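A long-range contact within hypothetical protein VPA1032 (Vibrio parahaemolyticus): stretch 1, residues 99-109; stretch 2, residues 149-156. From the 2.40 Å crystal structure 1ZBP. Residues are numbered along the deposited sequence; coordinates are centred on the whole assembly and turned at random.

Stretch 1, residues 99-109: ELTKSLVSFNL
Stretch 2 (149-156) DDRLGGYI

Stretch 1 is helical throughout, part of a longer helix. Its i to i+4 backbone bonds include L104 N to L100 O at 2.9 Å and F107 N to S103 O at 2.9 Å. Stretch 2 is mostly irregular. D150, R151 and L152 have helical phi/psi without the regular bonds. A type II' turn then runs from L152 to Y155, closed by Y155 N to L152 O at 2.9 Å, and a strand begins at Y155. G153 has phi/psi 50/-113, and a positive phi favours glycine.

D149 shapes the start of stretch 2. Its chi1 is t (-172°), and its OD2 accepts two backbone bonds, from R151 N at 2.8 Å and from L152 N at 2.9 Å.

The helix presents L100, L104, F107 and N108 to this segment. The closest CA atoms across the contact are those of F107 and R151, 7.8 Å apart. No hydrogen bond crosses between the stretches, and 317 Å² is buried in total.

Y155 and R151 supply most of the surface from stretch 2. Y155 points toward the helix with chi1 m (-72°) and chi2 -99°, so its ring reaches the two leucines. L100 is t, p (-176°, 50°). Its CD2 lies at the ring edge, 3.1 Å from Y155 OH and 4.4 Å from Y155 CZ. L104 is m, m (-89°, -60°). Its CD2 is 4.2 Å from Y155 OH and 4.4 Å from Y155 CE2, while its CD1 is 4.0 Å from R151 O. L104 thus touches both the tyrosine and the arginine backbone. Y155 OH is hydrogen-bonded elsewhere in the structure.

F107 points toward stretch 2 with chi1 t (177°) and chi2 -75°. Its ring meets D150 and R151 obliquely: CE2 is 4.1 Å from D150 O, and CE1 is 3.9 Å from R151 NE. D150, m at -78°, turns the end of its side chain away from the helix.

R151 leaves its CA sideways, but its end comes nearer the helix. Chi1 is t (155°), chi2 lies between wells at 105°, and chi3 and chi4 are 55° and 60°. This bent path brings NE to 2.7 Å from N108 OD1. The pair is close but not hydrogen-bonded, because the angle is poor: OD1 sits over one face of the guanidinium. F107 CE1 lies near the guanidinium plane, at its edge. N108 also starts sideways, and chi1 m (-73°) with chi2 -60° carries its end nearer R151.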

# COMPACT_ATOMS: atom_id res chain seq x y z
N GLU A 99 21.93 -5.61 -5.83
CA GLU A 99 21.84 -5.62 -7.28
C GLU A 99 20.35 -5.71 -7.64
O GLU A 99 19.90 -5.15 -8.64
CB GLU A 99 22.60 -6.82 -7.84
CG GLU A 99 22.99 -6.71 -9.32
CD GLU A 99 24.11 -5.71 -9.58
OE1 GLU A 99 25.16 -5.79 -8.89
OE2 GLU A 99 23.94 -4.84 -10.47
N LEU A 100 19.60 -6.41 -6.80
CA LEU A 100 18.17 -6.57 -7.01
C LEU A 100 17.47 -5.22 -6.84
O LEU A 100 16.50 -4.92 -7.53
CB LEU A 100 17.62 -7.58 -6.00
CG LEU A 100 16.14 -7.97 -6.10
CD1 LEU A 100 15.78 -8.34 -7.54
CD2 LEU A 100 15.86 -9.12 -5.16
N THR A 101 17.97 -4.41 -5.91
CA THR A 101 17.40 -3.10 -5.67
C THR A 101 17.49 -2.29 -6.96
O THR A 101 16.58 -1.51 -7.28
CB THR A 101 18.16 -2.38 -4.54
OG1 THR A 101 18.04 -3.14 -3.34
CG2 THR A 101 17.58 -0.99 -4.31
N LYS A 102 18.58 -2.47 -7.69
CA LYS A 102 18.76 -1.77 -8.96
C LYS A 102 17.70 -2.26 -9.93
O LYS A 102 17.03 -1.46 -10.59
CB LYS A 102 20.17 -2.02 -9.53
CG LYS A 102 21.10 -0.81 -9.47
CD LYS A 102 22.40 -1.03 -10.27
CE LYS A 102 22.13 -1.30 -11.76
NZ LYS A 102 21.55 -0.13 -12.49
N SER A 103 17.53 -3.57 -10.02
CA SER A 103 16.54 -4.14 -10.92
C SER A 103 15.13 -3.58 -10.64
O SER A 103 14.40 -3.26 -11.58
CB SER A 103 16.54 -5.67 -10.80
OG SER A 103 17.78 -6.21 -11.20
N LEU A 104 14.75 -3.47 -9.37
CA LEU A 104 13.42 -2.95 -9.01
C LEU A 104 13.19 -1.50 -9.46
O LEU A 104 12.12 -1.16 -9.97
CB LEU A 104 13.18 -3.05 -7.49
CG LEU A 104 12.55 -4.33 -6.92
CD1 LEU A 104 11.17 -4.55 -7.54
CD2 LEU A 104 13.44 -5.52 -7.21
N VAL A 105 14.20 -0.65 -9.26
CA VAL A 105 14.10 0.75 -9.67
C VAL A 105 14.14 0.87 -11.20
O VAL A 105 13.39 1.65 -11.78
CB VAL A 105 15.23 1.61 -9.04
CG1 VAL A 105 15.17 1.53 -7.52
CG2 VAL A 105 16.57 1.13 -9.53
N SER A 106 14.99 0.08 -11.86
CA SER A 106 15.09 0.10 -13.32
C SER A 106 13.80 -0.39 -13.96
O SER A 106 13.47 -0.00 -15.09
CB SER A 106 16.27 -0.77 -13.81
OG SER A 106 17.53 -0.17 -13.54
N PHE A 107 13.06 -1.25 -13.24
CA PHE A 107 11.78 -1.78 -13.71
C PHE A 107 10.82 -0.61 -13.90
O PHE A 107 10.18 -0.49 -14.95
CB PHE A 107 11.21 -2.79 -12.70
CG PHE A 107 9.85 -3.35 -13.07
CD1 PHE A 107 8.69 -2.57 -12.95
CD2 PHE A 107 9.72 -4.65 -13.56
CE1 PHE A 107 7.43 -3.09 -13.29
CE2 PHE A 107 8.47 -5.16 -13.91
CZ PHE A 107 7.32 -4.38 -13.78
N ASN A 108 10.73 0.27 -12.90
CA ASN A 108 9.85 1.43 -13.00
C ASN A 108 10.39 2.45 -13.99
O ASN A 108 9.62 3.08 -14.72
CB ASN A 108 9.65 2.08 -11.63
CG ASN A 108 8.76 1.25 -10.72
OD1 ASN A 108 7.60 0.98 -11.04
ND2 ASN A 108 9.30 0.84 -9.58
N LEU A 109 11.71 2.62 -14.01
CA LEU A 109 12.34 3.57 -14.93
C LEU A 109 12.02 3.18 -16.37
O LEU A 109 11.90 4.05 -17.23
CB LEU A 109 13.86 3.60 -14.71
CG LEU A 109 14.31 4.53 -13.58
CD1 LEU A 109 15.79 4.35 -13.29
CD2 LEU A 109 14.00 5.96 -13.98
N ASP A 149 0.40 -9.10 -8.80
CA ASP A 149 0.99 -7.94 -9.46
C ASP A 149 2.45 -8.26 -9.83
O ASP A 149 3.16 -8.86 -9.02
CB ASP A 149 0.98 -6.76 -8.48
CG ASP A 149 1.39 -5.45 -9.12
OD1 ASP A 149 0.53 -4.79 -9.74
OD2 ASP A 149 2.57 -5.09 -9.00
N ASP A 150 2.90 -7.87 -11.02
CA ASP A 150 4.28 -8.16 -11.43
C ASP A 150 5.31 -7.14 -10.95
O ASP A 150 6.51 -7.39 -11.02
CB ASP A 150 4.37 -8.29 -12.94
CG ASP A 150 3.87 -9.62 -13.42
OD1 ASP A 150 3.27 -9.66 -14.52
OD2 ASP A 150 4.09 -10.63 -12.71
N ARG A 151 4.83 -5.99 -10.48
CA ARG A 151 5.72 -4.96 -9.97
C ARG A 151 6.13 -5.33 -8.54
O ARG A 151 7.32 -5.32 -8.19
CB ARG A 151 5.02 -3.59 -9.99
CG ARG A 151 5.56 -2.58 -8.98
CD ARG A 151 6.40 -1.52 -9.65
NE ARG A 151 5.64 -0.86 -10.71
CZ ARG A 151 4.51 -0.19 -10.50
NH1 ARG A 151 4.04 -0.10 -9.27
NH2 ARG A 151 3.85 0.34 -11.51
N LEU A 152 5.15 -5.68 -7.71
CA LEU A 152 5.41 -6.06 -6.32
C LEU A 152 6.03 -7.44 -6.18
O LEU A 152 6.91 -7.64 -5.35
CB LEU A 152 4.10 -5.97 -5.51
CG LEU A 152 3.84 -4.67 -4.73
CD1 LEU A 152 4.56 -3.49 -5.35
CD2 LEU A 152 2.34 -4.45 -4.63
N GLY A 153 5.57 -8.40 -6.98
CA GLY A 153 6.09 -9.76 -6.95
C GLY A 153 6.17 -10.42 -5.58
O GLY A 153 5.15 -10.71 -4.96
N GLY A 154 7.38 -10.67 -5.10
CA GLY A 154 7.52 -11.29 -3.80
C GLY A 154 7.74 -10.26 -2.71
O GLY A 154 8.42 -10.54 -1.73
N TYR A 155 7.18 -9.07 -2.88
CA TYR A 155 7.36 -7.99 -1.90
C TYR A 155 6.05 -7.47 -1.31
O TYR A 155 5.01 -7.53 -1.94
CB TYR A 155 8.08 -6.79 -2.54
CG TYR A 155 9.54 -7.01 -2.82
CD1 TYR A 155 10.51 -6.53 -1.95
CD2 TYR A 155 9.96 -7.70 -3.97
CE1 TYR A 155 11.85 -6.72 -2.20
CE2 TYR A 155 11.31 -7.90 -4.22
CZ TYR A 155 12.25 -7.41 -3.34
OH TYR A 155 13.59 -7.63 -3.58
N ILE A 156 6.11 -6.97 -0.08
CA ILE A 156 4.95 -6.35 0.52
C ILE A 156 5.40 -4.92 0.74
O ILE A 156 6.61 -4.62 0.72
CB ILE A 156 4.53 -6.96 1.88
CG1 ILE A 156 5.71 -6.96 2.85
CG2 ILE A 156 3.92 -8.33 1.69
CD1 ILE A 156 5.28 -7.10 4.30